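Local coordinates for TRAP dicarboxylate transporter, DctP subunit (Chromohalobacter salexigens, PDB 4P1L), which binds D-glucuronate in the periplasm and probably delivers it to a TRAP transporter for uptake into the cytoplasm, at residues F87-M92 and N100-P105; R146-T151 and D159-L164; V166-M169 and Y174-M177; M188-V193 and A205-P210. One frame throughout, in Å; residues are numbered along the deposited sequence.

Interaction 1. Residues F87-M92 and N100-P105; sequences FNMGPM and NVLSLP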
loop_
_atom_site.group_PDB
_atom_site.type_symbol
_atom_site.label_atom_id
_atom_site.label_comp_id
_atom_site.label_asym_id
_atom_site.label_seq_id
_atom_site.Cartn_x
_atom_site.Cartn_y
_atom_site.Cartn_z
ATOM N N PHE A 87 7.770 0.468 -0.121
ATOM C CA PHE A 87 6.821 1.547 -0.268
ATOM C C PHE A 87 5.461 1.026 -0.721
ATOM O O PHE A 87 5.388 0.189 -1.622
ATOM C CB PHE A 87 7.288 2.558 -1.316
ATOM C CG PHE A 87 8.534 3.296 -0.950
ATOM C CD1 PHE A 87 8.665 3.893 0.293
ATOM C CD2 PHE A 87 9.581 3.392 -1.847
ATOM C CE1 PHE A 87 9.804 4.572 0.636
ATOM C CE2 PHE A 87 10.736 4.098 -1.510
ATOM C CZ PHE A 87 10.835 4.684 -0.254
ATOM N N ASN A 88 4.408 1.568 -0.126
ATOM C CA ASN A 88 3.066 1.451 -0.685
ATOM C C ASN A 88 2.963 2.292 -1.976
ATOM O O ASN A 88 3.497 3.420 -2.063
ATOM C CB ASN A 88 2.038 1.894 0.347
ATOM C CG ASN A 88 0.607 1.603 -0.080
ATOM O OD1 ASN A 88 -0.005 2.399 -0.797
ATOM N ND2 ASN A 88 0.069 0.483 0.364
HETATM N N MSE A 89 2.306 1.729 -2.985
HETATM C CA MSE A 89 2.196 2.404 -4.284
HETATM C C MSE A 89 1.257 3.591 -4.297
HETATM O O MSE A 89 1.286 4.399 -5.234
HETATM C CB MSE A 89 1.792 1.422 -5.381
HETATM C CG MSE A 89 2.850 0.397 -5.720
HETATM SE SE MSE A 89 4.537 1.173 -6.451
HETATM C CE MSE A 89 4.039 1.084 -8.337
ATOM N N GLY A 90 0.412 3.715 -3.271
ATOM C CA GLY A 90 -0.452 4.883 -3.139
ATOM C C GLY A 90 0.289 6.211 -3.121
ATOM O O GLY A 90 0.031 7.088 -3.960
ATOM N N PRO A 91 1.195 6.392 -2.143
ATOM C CA PRO A 91 2.033 7.579 -2.067
ATOM C C PRO A 91 2.986 7.697 -3.227
ATOM O O PRO A 91 3.606 8.762 -3.396
ATOM C CB PRO A 91 2.826 7.382 -0.778
ATOM C CG PRO A 91 2.099 6.397 -0.018
ATOM C CD PRO A 91 1.382 5.529 -0.963
HETATM N N MSE A 92 3.134 6.632 -4.009
HETATM C CA MSE A 92 4.002 6.688 -5.192
HETATM C C MSE A 92 3.285 7.420 -6.346
HETATM O O MSE A 92 3.928 7.928 -7.271
HETATM C CB MSE A 92 4.409 5.279 -5.615
HETATM C CG MSE A 92 5.513 5.146 -6.658
HETATM SE SE MSE A 92 7.209 5.857 -5.997
HETATM C CE MSE A 92 7.484 4.606 -4.523
ATOM N N ASN A 100 -0.335 5.961 -10.395
ATOM C CA ASN A 100 -1.683 6.384 -9.996
ATOM C C ASN A 100 -2.773 5.423 -10.450
ATOM O O ASN A 100 -3.851 5.382 -9.860
ATOM C CB ASN A 100 -2.035 7.775 -10.524
ATOM C CG ASN A 100 -1.524 8.868 -9.638
ATOM O OD1 ASN A 100 -1.782 8.869 -8.442
ATOM N ND2 ASN A 100 -0.741 9.782 -10.214
ATOM N N VAL A 101 -2.494 4.643 -11.489
ATOM C CA VAL A 101 -3.493 3.688 -11.966
ATOM C C VAL A 101 -3.884 2.729 -10.846
ATOM O O VAL A 101 -5.044 2.340 -10.737
ATOM C CB VAL A 101 -2.961 2.901 -13.184
ATOM C CG1 VAL A 101 -3.887 1.741 -13.540
ATOM C CG2 VAL A 101 -2.807 3.839 -14.385
ATOM N N LEU A 102 -2.918 2.380 -9.995
ATOM C CA LEU A 102 -3.129 1.429 -8.919
ATOM C C LEU A 102 -4.003 1.989 -7.812
ATOM O O LEU A 102 -4.510 1.241 -6.984
ATOM C CB LEU A 102 -1.779 0.992 -8.331
ATOM C CG LEU A 102 -0.861 0.330 -9.331
ATOM C CD1 LEU A 102 0.533 0.100 -8.680
ATOM C CD2 LEU A 102 -1.451 -0.957 -9.891
ATOM N N SER A 103 -4.164 3.306 -7.797
ATOM C CA SER A 103 -5.003 3.979 -6.798
ATOM C C SER A 103 -6.394 4.260 -7.315
ATOM O O SER A 103 -7.191 4.893 -6.631
ATOM C CB SER A 103 -4.340 5.285 -6.357
ATOM O OG SER A 103 -3.220 5.007 -5.548
ATOM N N LEU A 104 -6.712 3.782 -8.515
ATOM C CA LEU A 104 -8.097 3.860 -8.945
ATOM C C LEU A 104 -8.919 2.879 -8.109
ATOM O O LEU A 104 -8.584 1.691 -8.042
ATOM C CB LEU A 104 -8.215 3.602 -10.459
ATOM C CG LEU A 104 -7.639 4.681 -11.394
ATOM C CD1 LEU A 104 -7.464 4.170 -12.840
ATOM C CD2 LEU A 104 -8.546 5.941 -11.396
ATOM N N PRO A 105 -9.978 3.370 -7.443
ATOM C CA PRO A 105 -10.769 2.498 -6.574
ATOM C C PRO A 105 -11.362 1.309 -7.328
ATOM O O PRO A 105 -11.860 1.467 -8.448
ATOM C CB PRO A 105 -11.863 3.427 -6.017
ATOM C CG PRO A 105 -11.228 4.798 -6.080
ATOM C CD PRO A 105 -10.413 4.775 -7.355
HETATM O O HOH W 1 -0.904 5.266 -6.677
#
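An Asx turn at the end of strand 84-88 lays M89 and G90 against L102 and S103 of the loop that leads to helix 111-118. N88 makes the turn: its OD1 accepts the backbone N of G90 at 2.8 Å, the donor tilted 33° from the carbonyl plane. M89, present as selenomethionine, is bent at chi2 and chi3 and curls round a single leucine branch. L102 CD1 lies 3.7 Å from M89 CE and 3.8 Å from M89 CB, so both ends of the longer side chain meet the same methyl. Beside this apolar patch S103 OG comes to 3.7 Å from G90 CA. A CB on G90 would collide with N88 OD1, so the bare backbone suits the turn. S103 turns OG beside its own backbone N (chi1 -72°), where it meets a water at 2.6 Å from OG. The same water is hydrogen-bonded to M89 O at 2.8 Å and joins two segments that share no direct hydrogen bond. S103 OG is also hydrogen-bonded to Y174 OH. N88, a residue of the glucuronate pocket, is steadied by Q70 at its backbone N and by E234 at ND2. F87 packs on helix 70-78 at one end of the contact, while V101 and L104 rest on helices 301-310 and 315-323 at the other.

Interaction 2. Residues R146-T151 and D159-L164; sequences RSLYNT and DDVEGL. With BDP (beta-D-glucopyranuronic acid), chain C.
BDP O6A, a carboxylate oxygen of the bound glucuronate, is gripped by two arginines: R146 NH2 donates to it at 2.9 Å in a nearly straight bond (169°), and R167 NH1 is a second donor. R146 also uses its second terminal nitrogen, NH1, which reaches the ring oxygen BDP O5 at 3.0 Å (152°). The sugar thus meets the guanidinium at its edge, with BDP C6 in the guanidinium plane. A bend at chi3 (67°) turns the group toward the sugar, and a salt bridge from NE to E206 fixes its rotation. Replacing R146 by an alanine would probably take from E206 its salt-bridge partner and from the sugar the arginine bonds to O5 and O6A. Farther along strand 146-150 the contact becomes apolar. L148 CD1 meets V161 CG2 at 3.8 Å, the two side chains crossing at about a right angle. L164 CD1 lies over the face of the N150 amide, 3.9 Å from N150 CG, while L164 CD2 is 3.8 Å from N150 OD1. Backbone engages the amide's polar atoms, D152 N at OD1 and H153 O at ND2. A type II turn from V161 to L164, with G163 at a positive phi, brings both apolar residues to the strand. One strand therefore serves two chemistries: charge recognition at its pocket end and packing of leucine against the flat of an amide beyond.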
loop_
_atom_site.group_PDB
_atom_site.type_symbol
_atom_site.label_atom_id
_atom_site.label_comp_id
_atom_site.label_asym_id
_atom_site.label_seq_id
_atom_site.Cartn_x
_atom_site.Cartn_y
_atom_site.Cartn_z
ATOM N N ARG A 146 -8.204 -2.426 1.426
ATOM C CA ARG A 146 -8.494 -1.382 2.411
ATOM C C ARG A 146 -9.995 -1.118 2.522
ATOM O O ARG A 146 -10.696 -0.978 1.509
ATOM C CB ARG A 146 -7.796 -0.071 2.050
ATOM C CG ARG A 146 -6.265 -0.228 1.854
ATOM C CD ARG A 146 -5.615 1.007 1.283
ATOM N NE ARG A 146 -5.632 2.181 2.166
ATOM C CZ ARG A 146 -4.616 2.591 2.924
ATOM N NH1 ARG A 146 -3.474 1.931 2.955
ATOM N NH2 ARG A 146 -4.758 3.676 3.678
ATOM N N SER A 147 -10.476 -1.030 3.757
ATOM C CA SER A 147 -11.882 -0.751 4.034
ATOM C C SER A 147 -12.050 0.384 5.036
ATOM O O SER A 147 -11.142 0.687 5.837
ATOM C CB SER A 147 -12.576 -2.018 4.559
ATOM O OG SER A 147 -12.640 -3.005 3.554
ATOM N N LEU A 148 -13.227 0.997 5.004
ATOM C CA LEU A 148 -13.557 2.121 5.877
ATOM C C LEU A 148 -13.783 1.707 7.312
ATOM O O LEU A 148 -14.514 0.749 7.592
ATOM C CB LEU A 148 -14.860 2.803 5.442
ATOM C CG LEU A 148 -14.939 3.645 4.193
ATOM C CD1 LEU A 148 -16.416 4.010 3.912
ATOM C CD2 LEU A 148 -14.095 4.894 4.345
ATOM N N TYR A 149 -13.216 2.475 8.226
ATOM C CA TYR A 149 -13.618 2.372 9.614
ATOM C C TYR A 149 -13.888 3.730 10.231
ATOM O O TYR A 149 -13.271 4.712 9.837
ATOM C CB TYR A 149 -12.587 1.609 10.430
ATOM C CG TYR A 149 -11.130 1.986 10.231
ATOM C CD1 TYR A 149 -10.523 2.984 10.998
ATOM C CD2 TYR A 149 -10.342 1.290 9.332
ATOM C CE1 TYR A 149 -9.170 3.260 10.856
ATOM C CE2 TYR A 149 -8.987 1.568 9.180
ATOM C CZ TYR A 149 -8.408 2.564 9.924
ATOM O OH TYR A 149 -7.053 2.814 9.759
ATOM N N ASN A 150 -14.816 3.785 11.176
ATOM C CA ASN A 150 -15.222 5.054 11.771
ATOM C C ASN A 150 -15.735 4.865 13.186
ATOM O O ASN A 150 -15.895 3.742 13.674
ATOM C CB ASN A 150 -16.245 5.813 10.908
ATOM C CG ASN A 150 -17.660 5.267 11.033
ATOM O OD1 ASN A 150 -18.494 5.837 11.722
ATOM N ND2 ASN A 150 -17.934 4.181 10.347
ATOM N N THR A 151 -15.943 5.984 13.849
ATOM C CA THR A 151 -16.275 5.982 15.263
ATOM C C THR A 151 -17.770 5.988 15.541
ATOM O O THR A 151 -18.164 5.905 16.707
ATOM C CB THR A 151 -15.709 7.244 15.950
ATOM O OG1 THR A 151 -16.291 8.404 15.349
ATOM C CG2 THR A 151 -14.213 7.305 15.839
ATOM N N ASP A 159 -24.432 6.353 0.944
ATOM C CA ASP A 159 -25.002 7.476 1.677
ATOM C C ASP A 159 -24.650 7.485 3.170
ATOM O O ASP A 159 -24.677 8.539 3.786
ATOM C CB ASP A 159 -26.521 7.570 1.449
ATOM C CG ASP A 159 -26.863 8.152 0.070
ATOM O OD1 ASP A 159 -25.937 8.335 -0.761
ATOM O OD2 ASP A 159 -28.052 8.426 -0.192
ATOM N N ASP A 160 -24.276 6.335 3.739
ATOM C CA ASP A 160 -23.814 6.302 5.124
ATOM C C ASP A 160 -22.433 6.959 5.307
ATOM O O ASP A 160 -22.009 7.194 6.435
ATOM C CB ASP A 160 -23.779 4.865 5.670
ATOM C CG ASP A 160 -25.148 4.232 5.752
ATOM O OD1 ASP A 160 -26.111 4.952 6.058
ATOM O OD2 ASP A 160 -25.270 3.018 5.498
ATOM N N VAL A 161 -21.738 7.261 4.215
ATOM C CA VAL A 161 -20.462 7.950 4.340
ATOM C C VAL A 161 -20.689 9.472 4.560
ATOM O O VAL A 161 -19.778 10.166 5.008
ATOM C CB VAL A 161 -19.538 7.660 3.128
ATOM C CG1 VAL A 161 -18.162 8.270 3.332
ATOM C CG2 VAL A 161 -19.383 6.143 2.950
ATOM N N GLU A 162 -21.896 9.966 4.278
ATOM C CA GLU A 162 -22.201 11.399 4.444
ATOM C C GLU A 162 -21.940 11.814 5.886
ATOM O O GLU A 162 -22.299 11.089 6.805
ATOM C CB GLU A 162 -23.648 11.731 4.022
ATOM C CG GLU A 162 -23.850 11.576 2.518
ATOM C CD GLU A 162 -25.302 11.553 2.082
ATOM O OE1 GLU A 162 -26.205 11.751 2.923
ATOM O OE2 GLU A 162 -25.526 11.316 0.879
ATOM N N GLY A 163 -21.295 12.963 6.069
ATOM C CA GLY A 163 -20.983 13.471 7.391
ATOM C C GLY A 163 -19.706 12.957 8.037
ATOM O O GLY A 163 -19.259 13.529 9.029
ATOM N N LEU A 164 -19.105 11.891 7.500
ATOM C CA LEU A 164 -17.856 11.390 8.049
ATOM C C LEU A 164 -16.668 12.139 7.464
ATOM O O LEU A 164 -16.568 12.327 6.256
ATOM C CB LEU A 164 -17.699 9.885 7.805
ATOM C CG LEU A 164 -18.785 8.956 8.364
ATOM C CD1 LEU A 164 -18.471 7.504 8.002
ATOM C CD2 LEU A 164 -18.910 9.096 9.852
HETATM C C1 BDP C . -0.722 0.676 5.016
HETATM C C2 BDP C . 0.522 0.672 4.140
HETATM C C3 BDP C . 1.484 1.674 4.655
HETATM C C4 BDP C . 0.807 3.007 4.626
HETATM C C5 BDP C . -0.490 2.986 5.477
HETATM C C6 BDP C . -1.245 4.314 5.445
HETATM O O2 BDP C . 1.075 -0.630 4.237
HETATM O O3 BDP C . 2.628 1.726 3.651
HETATM O O4 BDP C . 1.691 4.028 5.120
HETATM O O5 BDP C . -1.329 1.979 5.006
HETATM O O6A BDP C . -2.515 4.248 5.504
HETATM O O1 BDP C . -1.648 -0.223 4.513
HETATM O O6B BDP C . -0.608 5.388 5.446
#

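Interaction 3. Residues V166-M169 and Y174-M177; sequences VRVM and YVQM. With BDP (beta-D-glucopyranuronic acid), chain C.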
loop_
_atom_site.group_PDB
_atom_site.type_symbol
_atom_site.label_atom_id
_atom_site.label_comp_id
_atom_site.label_asym_id
_atom_site.label_seq_id
_atom_site.Cartn_x
_atom_site.Cartn_y
_atom_site.Cartn_z
ATOM N N VAL A 166 -12.991 11.539 6.894
ATOM C CA VAL A 166 -12.154 10.353 6.778
ATOM C C VAL A 166 -10.739 10.715 6.343
ATOM O O VAL A 166 -10.523 11.404 5.322
ATOM C CB VAL A 166 -12.731 9.348 5.751
ATOM C CG1 VAL A 166 -11.958 8.010 5.796
ATOM C CG2 VAL A 166 -14.239 9.117 5.959
ATOM N N ARG A 167 -9.773 10.267 7.136
ATOM C CA ARG A 167 -8.370 10.401 6.773
ATOM C C ARG A 167 -8.046 9.499 5.597
ATOM O O ARG A 167 -8.518 8.362 5.523
ATOM C CB ARG A 167 -7.456 10.035 7.941
ATOM C CG ARG A 167 -5.999 10.089 7.606
ATOM C CD ARG A 167 -5.460 8.734 7.158
ATOM N NE ARG A 167 -4.033 8.770 6.833
ATOM C CZ ARG A 167 -3.337 7.708 6.457
ATOM N NH1 ARG A 167 -3.939 6.518 6.333
ATOM N NH2 ARG A 167 -2.048 7.826 6.174
ATOM N N VAL A 168 -7.242 10.031 4.685
ATOM C CA VAL A 168 -6.689 9.270 3.575
ATOM C C VAL A 168 -5.198 9.543 3.480
ATOM O O VAL A 168 -4.674 10.458 4.126
ATOM C CB VAL A 168 -7.377 9.622 2.234
ATOM C CG1 VAL A 168 -8.804 9.158 2.240
ATOM C CG2 VAL A 168 -7.278 11.112 1.927
HETATM N N MSE A 169 -4.506 8.723 2.698
HETATM C CA MSE A 169 -3.115 8.969 2.383
HETATM C C MSE A 169 -3.063 10.157 1.420
HETATM O O MSE A 169 -4.107 10.608 0.919
HETATM C CB MSE A 169 -2.506 7.723 1.739
HETATM C CG MSE A 169 -2.406 6.550 2.699
HETATM SE SE MSE A 169 -1.402 5.030 1.981
HETATM C CE MSE A 169 -2.660 4.499 0.612
ATOM N N TYR A 174 -7.717 9.763 -3.618
ATOM C CA TYR A 174 -8.407 9.302 -2.394
ATOM C C TYR A 174 -9.405 10.327 -1.859
ATOM O O TYR A 174 -10.415 9.967 -1.297
ATOM C CB TYR A 174 -7.411 8.931 -1.283
ATOM C CG TYR A 174 -6.352 7.943 -1.717
ATOM C CD1 TYR A 174 -6.629 6.981 -2.678
ATOM C CD2 TYR A 174 -5.069 7.997 -1.186
ATOM C CE1 TYR A 174 -5.650 6.069 -3.093
ATOM C CE2 TYR A 174 -4.085 7.119 -1.596
ATOM C CZ TYR A 174 -4.366 6.161 -2.550
ATOM O OH TYR A 174 -3.386 5.266 -2.938
ATOM N N VAL A 175 -9.096 11.612 -1.992
ATOM C CA VAL A 175 -10.076 12.639 -1.626
ATOM C C VAL A 175 -11.267 12.573 -2.593
ATOM O O VAL A 175 -12.437 12.625 -2.182
ATOM C CB VAL A 175 -9.426 14.027 -1.624
ATOM C CG1 VAL A 175 -10.468 15.133 -1.342
ATOM C CG2 VAL A 175 -8.289 14.064 -0.629
ATOM N N GLN A 176 -10.974 12.445 -3.886
ATOM C CA GLN A 176 -12.029 12.298 -4.862
ATOM C C GLN A 176 -12.863 11.065 -4.525
ATOM O O GLN A 176 -14.103 11.102 -4.595
ATOM C CB GLN A 176 -11.459 12.237 -6.283
ATOM C CG GLN A 176 -12.415 12.697 -7.330
ATOM C CD GLN A 176 -11.826 12.627 -8.723
ATOM O OE1 GLN A 176 -10.690 12.157 -8.913
ATOM N NE2 GLN A 176 -12.609 13.058 -9.713
HETATM N N MSE A 177 -12.198 9.981 -4.158
HETATM C CA MSE A 177 -12.898 8.742 -3.790
HETATM C C MSE A 177 -13.893 8.939 -2.630
HETATM O O MSE A 177 -15.078 8.602 -2.762
HETATM C CB MSE A 177 -11.884 7.660 -3.416
HETATM C CG MSE A 177 -12.497 6.375 -2.909
HETATM SE SE MSE A 177 -11.141 5.112 -2.313
HETATM C CE MSE A 177 -10.833 5.952 -0.549
HETATM C C1 BDP C . -0.722 0.676 5.016
HETATM C C2 BDP C . 0.522 0.672 4.140
HETATM C C3 BDP C . 1.484 1.674 4.655
HETATM C C4 BDP C . 0.807 3.007 4.626
HETATM C C5 BDP C . -0.490 2.986 5.477
HETATM C C6 BDP C . -1.245 4.314 5.445
HETATM O O2 BDP C . 1.075 -0.630 4.237
HETATM O O3 BDP C . 2.628 1.726 3.651
HETATM O O4 BDP C . 1.691 4.028 5.120
HETATM O O5 BDP C . -1.329 1.979 5.006
HETATM O O6A BDP C . -2.515 4.248 5.504
HETATM O O1 BDP C . -1.648 -0.223 4.513
HETATM O O6B BDP C . -0.608 5.388 5.446
#
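R167 and M169 reach toward the sugar from the end of strand 165-168, while V168 between them faces Y174 on helix 172-181. R167 meets the carboxylate edge-on in a bidentate pair: NH1 donates to BDP O6A at 2.8 Å (178°) and NH2 to BDP O6B at 2.9 Å (175°). BDP C6 lies in the guanidinium plane, and the two flat groups lie nearly coplanar, edge to edge, joined by two almost straight bonds. CG is anti to the backbone N (chi1 177°), and beyond a bend at chi2 the chain runs out extended. NH2 also donates to M188 O, and the backbone N of M169 sits over one guanidinium face. A lysine in its place would probably lose the paired grip, leaving O6B or M188 O without the donor described here. The selenomethionine M169 runs beside the sugar, its SE 3.5 Å from BDP C6, and bends at chi3 to carry CE back to the tyrosine, 3.7 Å from Y174 CE2. Y174 turns its ring edge to the M169 carbonyl, with CD2 3.5 Å from M169 O, while Y174 OH is hydrogen-bonded to S103 OG. V168 crosses Y174 obliquely, CB to CB at 3.6 Å, and its CG2 meets V175 CG2 at 4.0 Å. Strand 165-168, helix 172-181 and strand 184-187 form a beta-alpha-beta crossover, and R167 near the end of the strand is probably the carboxylate-binding arginine characteristic of TRAP solute-binding proteins.

Interaction 4. Residues M188-V193 and A205-P210; sequences MAYGEV and AENNYP. With BDP (beta-D-glucopyranuronic acid), chain C.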
loop_
_atom_site.group_PDB
_atom_site.type_symbol
_atom_site.label_atom_id
_atom_site.label_comp_id
_atom_site.label_asym_id
_atom_site.label_seq_id
_atom_site.Cartn_x
_atom_site.Cartn_y
_atom_site.Cartn_z
HETATM N N MSE A 188 -3.307 12.800 5.629
HETATM C CA MSE A 188 -2.563 12.848 6.889
HETATM C C MSE A 188 -1.553 11.698 6.973
HETATM O O MSE A 188 -1.832 10.591 6.506
HETATM C CB MSE A 188 -3.566 12.752 8.043
HETATM C CG MSE A 188 -2.992 12.886 9.404
HETATM SE SE MSE A 188 -4.400 12.612 10.782
HETATM C CE MSE A 188 -5.758 13.758 10.077
ATOM N N ALA A 189 -0.396 11.974 7.565
ATOM C CA ALA A 189 0.617 10.949 7.880
ATOM C C ALA A 189 0.017 9.830 8.707
ATOM O O ALA A 189 -0.724 10.069 9.642
ATOM C CB ALA A 189 1.794 11.556 8.616
ATOM N N TYR A 190 0.345 8.601 8.339
ATOM C CA TYR A 190 -0.155 7.396 9.018
ATOM C C TYR A 190 0.011 7.468 10.551
ATOM O O TYR A 190 -0.915 7.116 11.300
ATOM C CB TYR A 190 0.589 6.191 8.426
ATOM C CG TYR A 190 0.178 4.820 8.899
ATOM C CD1 TYR A 190 -1.159 4.429 8.931
ATOM C CD2 TYR A 190 1.140 3.886 9.282
ATOM C CE1 TYR A 190 -1.517 3.170 9.362
ATOM C CE2 TYR A 190 0.786 2.624 9.701
ATOM C CZ TYR A 190 -0.547 2.273 9.738
ATOM O OH TYR A 190 -0.919 1.017 10.152
ATOM N N GLY A 191 1.194 7.910 11.007
ATOM C CA GLY A 191 1.537 7.950 12.415
ATOM C C GLY A 191 0.665 8.857 13.258
ATOM O O GLY A 191 0.574 8.694 14.473
ATOM N N GLU A 192 -0.003 9.798 12.606
ATOM C CA GLU A 192 -0.824 10.771 13.307
ATOM C C GLU A 192 -2.288 10.369 13.437
ATOM O O GLU A 192 -3.078 11.043 14.123
ATOM C CB GLU A 192 -0.729 12.105 12.586
ATOM C CG GLU A 192 0.627 12.747 12.717
ATOM C CD GLU A 192 0.764 13.992 11.883
ATOM O OE1 GLU A 192 -0.276 14.517 11.422
ATOM O OE2 GLU A 192 1.919 14.443 11.702
ATOM N N VAL A 193 -2.656 9.271 12.793
ATOM C CA VAL A 193 -4.079 8.952 12.648
ATOM C C VAL A 193 -4.700 8.562 13.979
ATOM O O VAL A 193 -5.827 8.967 14.278
ATOM C CB VAL A 193 -4.322 7.857 11.607
ATOM C CG1 VAL A 193 -5.801 7.434 11.576
ATOM C CG2 VAL A 193 -3.876 8.337 10.249
ATOM N N ALA A 205 -11.012 6.443 9.028
ATOM C CA ALA A 205 -9.908 6.293 8.090
ATOM C C ALA A 205 -10.187 4.991 7.335
ATOM O O ALA A 205 -11.283 4.455 7.419
ATOM C CB ALA A 205 -8.556 6.245 8.833
ATOM N N GLU A 206 -9.214 4.470 6.600
ATOM C CA GLU A 206 -9.446 3.255 5.861
ATOM C C GLU A 206 -8.143 2.485 5.697
ATOM O O GLU A 206 -7.070 3.067 5.508
ATOM C CB GLU A 206 -10.127 3.561 4.514
ATOM C CG GLU A 206 -9.528 4.709 3.728
ATOM C CD GLU A 206 -8.234 4.341 2.982
ATOM O OE1 GLU A 206 -8.233 3.368 2.197
ATOM O OE2 GLU A 206 -7.227 5.064 3.151
ATOM N N ASN A 207 -8.222 1.159 5.793
ATOM C CA ASN A 207 -7.029 0.332 5.732
ATOM C C ASN A 207 -7.393 -1.139 5.790
ATOM O O ASN A 207 -8.565 -1.506 5.974
ATOM C CB ASN A 207 -6.040 0.690 6.865
ATOM C CG ASN A 207 -4.629 0.786 6.370
ATOM O OD1 ASN A 207 -4.131 -0.126 5.660
ATOM N ND2 ASN A 207 -3.976 1.904 6.656
ATOM N N ASN A 208 -6.367 -1.966 5.634
ATOM C CA ASN A 208 -6.481 -3.408 5.771
ATOM C C ASN A 208 -6.502 -3.798 7.238
ATOM O O ASN A 208 -6.258 -2.958 8.110
ATOM C CB ASN A 208 -5.330 -4.089 5.044
ATOM C CG ASN A 208 -3.965 -3.527 5.458
ATOM O OD1 ASN A 208 -3.660 -3.394 6.642
ATOM N ND2 ASN A 208 -3.158 -3.177 4.466
ATOM N N TYR A 209 -6.809 -5.059 7.516
ATOM C CA TYR A 209 -6.901 -5.512 8.897
ATOM C C TYR A 209 -5.581 -5.337 9.685
ATOM O O TYR A 209 -5.571 -4.782 10.809
ATOM C CB TYR A 209 -7.383 -6.950 8.942
ATOM C CG TYR A 209 -8.881 -7.166 8.783
ATOM C CD1 TYR A 209 -9.796 -6.587 9.642
ATOM C CD2 TYR A 209 -9.367 -7.999 7.780
ATOM C CE1 TYR A 209 -11.185 -6.818 9.485
ATOM C CE2 TYR A 209 -10.738 -8.240 7.618
ATOM C CZ TYR A 209 -11.637 -7.655 8.479
ATOM O OH TYR A 209 -12.996 -7.899 8.327
ATOM N N PRO A 210 -4.453 -5.765 9.104
ATOM C CA PRO A 210 -3.247 -5.648 9.926
ATOM C C PRO A 210 -2.879 -4.233 10.291
ATOM O O PRO A 210 -2.381 -4.034 11.398
ATOM C CB PRO A 210 -2.171 -6.332 9.091
ATOM C CG PRO A 210 -2.938 -7.290 8.230
ATOM C CD PRO A 210 -4.208 -6.549 7.888
HETATM C C1 BDP C . -0.722 0.676 5.016
HETATM C C2 BDP C . 0.522 0.672 4.140
HETATM C C3 BDP C . 1.484 1.674 4.655
HETATM C C4 BDP C . 0.807 3.007 4.626
HETATM C C5 BDP C . -0.490 2.986 5.477
HETATM C C6 BDP C . -1.245 4.314 5.445
HETATM O O2 BDP C . 1.075 -0.630 4.237
HETATM O O3 BDP C . 2.628 1.726 3.651
HETATM O O4 BDP C . 1.691 4.028 5.120
HETATM O O5 BDP C . -1.329 1.979 5.006
HETATM O O6A BDP C . -2.515 4.248 5.504
HETATM O O1 BDP C . -1.648 -0.223 4.513
HETATM O O6B BDP C . -0.608 5.388 5.446
#
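Strand 204-207 ends just before N208, the N-cap of helix 209-214, while 188-193 bends through a turn into helix 193-198; the nearest CA atoms, those of V193 and A205, are 7.9 Å apart. V193 CG1 touches A205 CB at 4.1 Å, and nearer the sugar Y190 crosses N207 at about a right angle. Y190 CE1 lies 3.9 Å from N207 ND2, the ring and amide planes 52° apart. The tyrosine swings CG away from its backbone N (chi1 -176°) and lays one ring face against the sugar, with BDP C5 3.8 Å above the ring plane and offset toward its rim. This sugar-on-aromatic packing is common in carbohydrate sites, and here it lines the glucuronate pocket of a TRAP solute-binding protein. N207 adds polar recognition from its amide. OD1 accepts from BDP O1 at 2.7 Å and also from the backbone N of N208 at 2.9 Å, the latter in the carbonyl plane, so two donors fix the amide's rotation. Its other end, ND2, donates to BDP O5 at 3.1 Å. N208 ND2 adds a weak, bent bond to BDP O1 (125°) and is hydrogen-bonded to S143 O as well. N208 OD1 meanwhile caps S211 N in the first turn of helix 209-214.

Overall arrangement
All four contacts are buried. The centre of interaction 1 is about 7 Å from the centre of the chain, that of interaction 2 about 20 Å. Interactions 2, 3 and 4 share the glucuronate, and their arginine and asparagine residues gather on its carboxylate, ring oxygen and anomeric hydroxyl. Interactions 2 and 4 meet in one sheet, where strands 146-150 and 204-207 are neighbours, while interaction 3 couples to interaction 4 through R167 and M188. Interaction 1 touches the sugar through N88, but its segments meet by packing and a bridging water; it reaches interaction 3 through the S103-Y174 hydroxyl pair. Away from the sugar the contacts in interactions 2 to 4 are mostly apolar.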